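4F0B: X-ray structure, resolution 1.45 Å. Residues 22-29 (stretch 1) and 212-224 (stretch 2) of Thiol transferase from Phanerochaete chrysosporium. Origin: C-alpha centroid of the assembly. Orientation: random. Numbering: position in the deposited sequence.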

# COMPACT_ATOMS: atom_id res chain seq x y z
N PRO A 22 9.10 2.85 11.30
CA PRO A 22 9.46 4.28 11.41
C PRO A 22 10.56 4.53 12.43
O PRO A 22 11.33 5.48 12.25
N ALA A 23 10.64 3.72 13.49
CA ALA A 23 11.69 3.91 14.50
C ALA A 23 13.06 3.59 13.90
O ALA A 23 14.04 4.26 14.19
N ILE A 24 13.11 2.56 13.07
CA ILE A 24 14.34 2.26 12.34
C ILE A 24 14.77 3.46 11.49
O ILE A 24 15.92 3.89 11.60
N LEU A 25 13.87 4.02 10.69
CA LEU A 25 14.25 5.18 9.92
C LEU A 25 14.68 6.36 10.81
O LEU A 25 15.68 7.01 10.52
N LEU A 26 13.94 6.64 11.89
CA LEU A 26 14.33 7.74 12.79
C LEU A 26 15.75 7.53 13.31
O LEU A 26 16.54 8.47 13.36
N GLU A 27 16.10 6.31 13.69
CA GLU A 27 17.46 6.07 14.17
C GLU A 27 18.51 6.14 13.05
O GLU A 27 19.62 6.62 13.29
N GLU A 28 18.16 5.71 11.84
CA GLU A 28 19.09 5.88 10.71
C GLU A 28 19.34 7.35 10.44
O GLU A 28 20.49 7.77 10.22
N LEU A 29 18.27 8.16 10.51
CA LEU A 29 18.41 9.60 10.31
C LEU A 29 19.24 10.22 11.42
O LEU A 29 20.13 11.04 11.15
N LYS A 212 22.12 -6.39 11.36
CA LYS A 212 23.39 -6.05 12.01
C LYS A 212 23.58 -4.54 12.21
O LYS A 212 24.47 -4.14 12.94
N ARG A 213 22.76 -3.70 11.56
CA ARG A 213 22.98 -2.25 11.67
C ARG A 213 22.61 -1.74 13.06
O ARG A 213 21.52 -2.01 13.55
N PRO A 214 23.52 -1.01 13.72
CA PRO A 214 23.17 -0.45 15.03
C PRO A 214 21.89 0.39 15.02
O PRO A 214 21.13 0.32 15.99
N ALA A 215 21.64 1.16 13.98
CA ALA A 215 20.42 1.98 13.98
C ALA A 215 19.17 1.12 13.92
O ALA A 215 18.14 1.48 14.50
N VAL A 216 19.25 -0.02 13.22
CA VAL A 216 18.14 -0.95 13.17
C VAL A 216 17.85 -1.50 14.56
O VAL A 216 16.68 -1.49 15.02
N GLN A 217 18.90 -1.94 15.28
CA GLN A 217 18.69 -2.46 16.63
C GLN A 217 18.12 -1.36 17.53
O GLN A 217 17.19 -1.63 18.32
N ALA A 218 18.64 -0.13 17.43
CA ALA A 218 18.12 0.97 18.26
C ALA A 218 16.65 1.24 17.95
O ALA A 218 15.86 1.45 18.87
N GLY A 219 16.27 1.23 16.67
CA GLY A 219 14.88 1.46 16.35
C GLY A 219 13.95 0.38 16.87
O GLY A 219 12.89 0.66 17.46
N ILE A 220 14.32 -0.87 16.63
CA ILE A 220 13.55 -1.98 17.15
C ILE A 220 13.40 -1.88 18.67
O ILE A 220 12.28 -1.99 19.19
N ASN A 221 14.50 -1.65 19.37
CA ASN A 221 14.46 -1.63 20.82
C ASN A 221 13.60 -0.48 21.38
O ASN A 221 13.04 -0.60 22.47
N SER A 222 13.49 0.62 20.62
CA SER A 222 12.74 1.77 21.09
C SER A 222 11.24 1.48 21.23
O SER A 222 10.53 2.22 21.92
N CYS A 223 10.76 0.43 20.57
CA CYS A 223 9.34 0.08 20.59
C CYS A 223 8.92 -0.78 21.78
O CYS A 223 7.74 -1.04 21.96
N ASN A 224 9.88 -1.18 22.61
CA ASN A 224 9.60 -2.01 23.79
C ASN A 224 9.18 -1.20 24.99
O ASN A 224 8.61 -1.77 25.92
OXT ASN A 224 9.39 0.02 25.07

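The most unusual feature of this contact is how closely the two backbones meet at Gly219: the Gly219 CA lies only 4.1 Å from the CA of Ile24, and 3.9 Å from the Ile24 N. Glycine suits the place because there is no room for anything larger. An ideal CB on Gly219 would point toward the first helix and sit 2.6 Å from Ile24 N and 2.8 Å from Ala23 C, both clashes. With no side chain there, the helix axes approach to 7.4 Å, their N-to-C directions 134° apart, so the helices run roughly antiparallel but clearly oblique.

Small residues continue the theme around this point. Ala23 points toward the second helix, and its methyl group is short enough to rest on the backbone there, with Ala23 CB 3.3 Å from Gly219 O. Ala23 CB is also 3.3 Å from Ser222 OG and 4.1 Å from Cys223 SG. Ser222, in the p rotamer (chi1 72°), turns its hydroxyl back toward Gly219 O in the same stretch, where Ser222 OG donates a hydrogen bond to Gly219 O at 2.7 Å. The polar group is thereby satisfied within its own stretch while it packs beside the alanine methyl. Cys223, with chi1 m, adds an apolar contact through its sulfur.

Ile24 directs its CA-to-CB bond sideways, yet its branched side chain, in the m, t rotamer, reaches two neighbours. Ile24 CG2 lies 3.9 Å from Val216 CG2, and Ile24 CD1 lies 4.2 Å from Ile220 CG1. Val216 is t and also leaves its backbone sideways; Ile220 is m, t and its CA-to-CB bond points away, yet its CG1 still touches Ile24 CD1. Buried beta-branched residues fill such a flank well, since their methyl groups spread close to the backbone.

One turn further along the first helix, Glu27 points toward its partner. Its aliphatic portion makes the packing contacts: Glu27 CB is 3.3 Å from Ala215 O, and Glu27 CG is 3.7 Å from Ala218 CB and 3.5 Å from Gly219 N. With chi1 and chi2 both m, the carboxylate turns away from the second helix, and OE2 makes a hydrogen bond with a residue just outside the stretches. Ala215, pointing toward the first helix, keeps the approach close, the Ala215 CB only 4.0 Å from Glu27 CB.

The polar anchor lies at the start of the second helix. Glu28 leaves its backbone sideways, but its m, m side chain brings the carboxylate nearer to the other stretch. Arg213, at the N-cap position and pointing toward the first helix, adopts m, t, p with chi4 88° and answers with a two-pronged salt bridge: Arg213 NE donates to Glu28 OE2 at 2.8 Å, and Arg213 NH2 to Glu28 OE1 at 3.0 Å. The carboxylate thus meets the guanidinium at its edge, where the N-H bonds point. Glu28 CD also packs 3.5 Å from Ala215 CB, and OE2 has a further hydrogen bond elsewhere in the structure, which helps this buried charge.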

# COMPACT_ATOMS: atom_id res chain seq x y z
CB PRO A 22 8.15 4.96 11.83
CG PRO A 22 7.03 3.96 11.41
CD PRO A 22 7.69 2.61 11.69
CB ALA A 23 11.41 3.07 15.75
CB ILE A 24 14.18 1.01 11.48
CG1 ILE A 24 14.06 -0.23 12.37
CG2 ILE A 24 15.37 0.91 10.49
CD1 ILE A 24 13.63 -1.51 11.59
CB LEU A 25 13.14 5.59 8.97
CG LEU A 25 13.48 6.82 8.13
CD1 LEU A 25 14.71 6.63 7.25
CD2 LEU A 25 12.26 7.18 7.30
CB LEU A 26 13.34 7.85 13.94
CG LEU A 26 11.99 8.45 13.51
CD1 LEU A 26 10.90 8.12 14.52
CD2 LEU A 26 12.13 9.97 13.35
CB GLU A 27 17.54 4.72 14.90
CG GLU A 27 16.81 4.68 16.25
CD GLU A 27 17.39 5.65 17.27
OE1 GLU A 27 18.63 5.91 17.28
OE2 GLU A 27 16.63 6.17 18.12
CB GLU A 28 18.57 5.20 9.45
CG GLU A 28 18.38 3.66 9.53
CD GLU A 28 19.68 2.87 9.40
OE1 GLU A 28 20.77 3.47 9.32
OE2 GLU A 28 19.57 1.63 9.40
CB LEU A 29 17.02 10.25 10.26
CG LEU A 29 16.17 9.86 9.05
CD1 LEU A 29 14.73 10.36 9.26
CD2 LEU A 29 16.75 10.45 7.75
CB LYS A 212 24.57 -6.62 11.19
CG LYS A 212 24.73 -8.12 11.27
CD LYS A 212 25.88 -8.53 10.36
CE LYS A 212 25.96 -10.04 10.19
NZ LYS A 212 27.06 -10.38 9.25
CB ARG A 213 22.15 -1.51 10.62
CG ARG A 213 22.42 -1.92 9.17
CD ARG A 213 21.43 -1.22 8.21
NE ARG A 213 21.61 0.24 8.17
CZ ARG A 213 22.46 0.86 7.35
NH1 ARG A 213 23.24 0.17 6.53
NH2 ARG A 213 22.54 2.18 7.33
CB PRO A 214 24.40 0.39 15.38
CG PRO A 214 25.54 -0.38 14.73
CD PRO A 214 24.95 -0.85 13.41
CB ALA A 215 20.45 2.98 12.83
CB VAL A 216 18.44 -2.05 12.15
CG1 VAL A 216 17.43 -3.18 12.27
CG2 VAL A 216 18.37 -1.49 10.74
CB GLN A 217 20.01 -3.03 17.20
CG GLN A 217 20.44 -4.27 16.39
CD GLN A 217 19.36 -5.36 16.45
OE1 GLN A 217 18.84 -5.67 17.54
NE2 GLN A 217 19.00 -5.92 15.29
CB ALA A 218 18.95 2.23 18.07
CB ILE A 220 14.19 -3.31 16.75
CG1 ILE A 220 14.06 -3.50 15.25
CG2 ILE A 220 13.55 -4.46 17.49
CD1 ILE A 220 14.91 -4.63 14.74
CB ASN A 221 15.87 -1.60 21.41
CG ASN A 221 16.62 -2.90 21.15
OD1 ASN A 221 16.00 -3.93 20.89
ND2 ASN A 221 17.96 -2.85 21.18
CB SER A 222 12.88 2.97 20.15
OG SER A 222 12.17 2.78 18.93
CB CYS A 223 8.98 -0.65 19.29
SG CYS A 223 9.26 0.32 17.81
CB ASN A 224 10.83 -2.83 24.17
CG ASN A 224 11.17 -3.85 23.13
OD1 ASN A 224 10.30 -4.38 22.44
ND2 ASN A 224 12.47 -4.12 22.98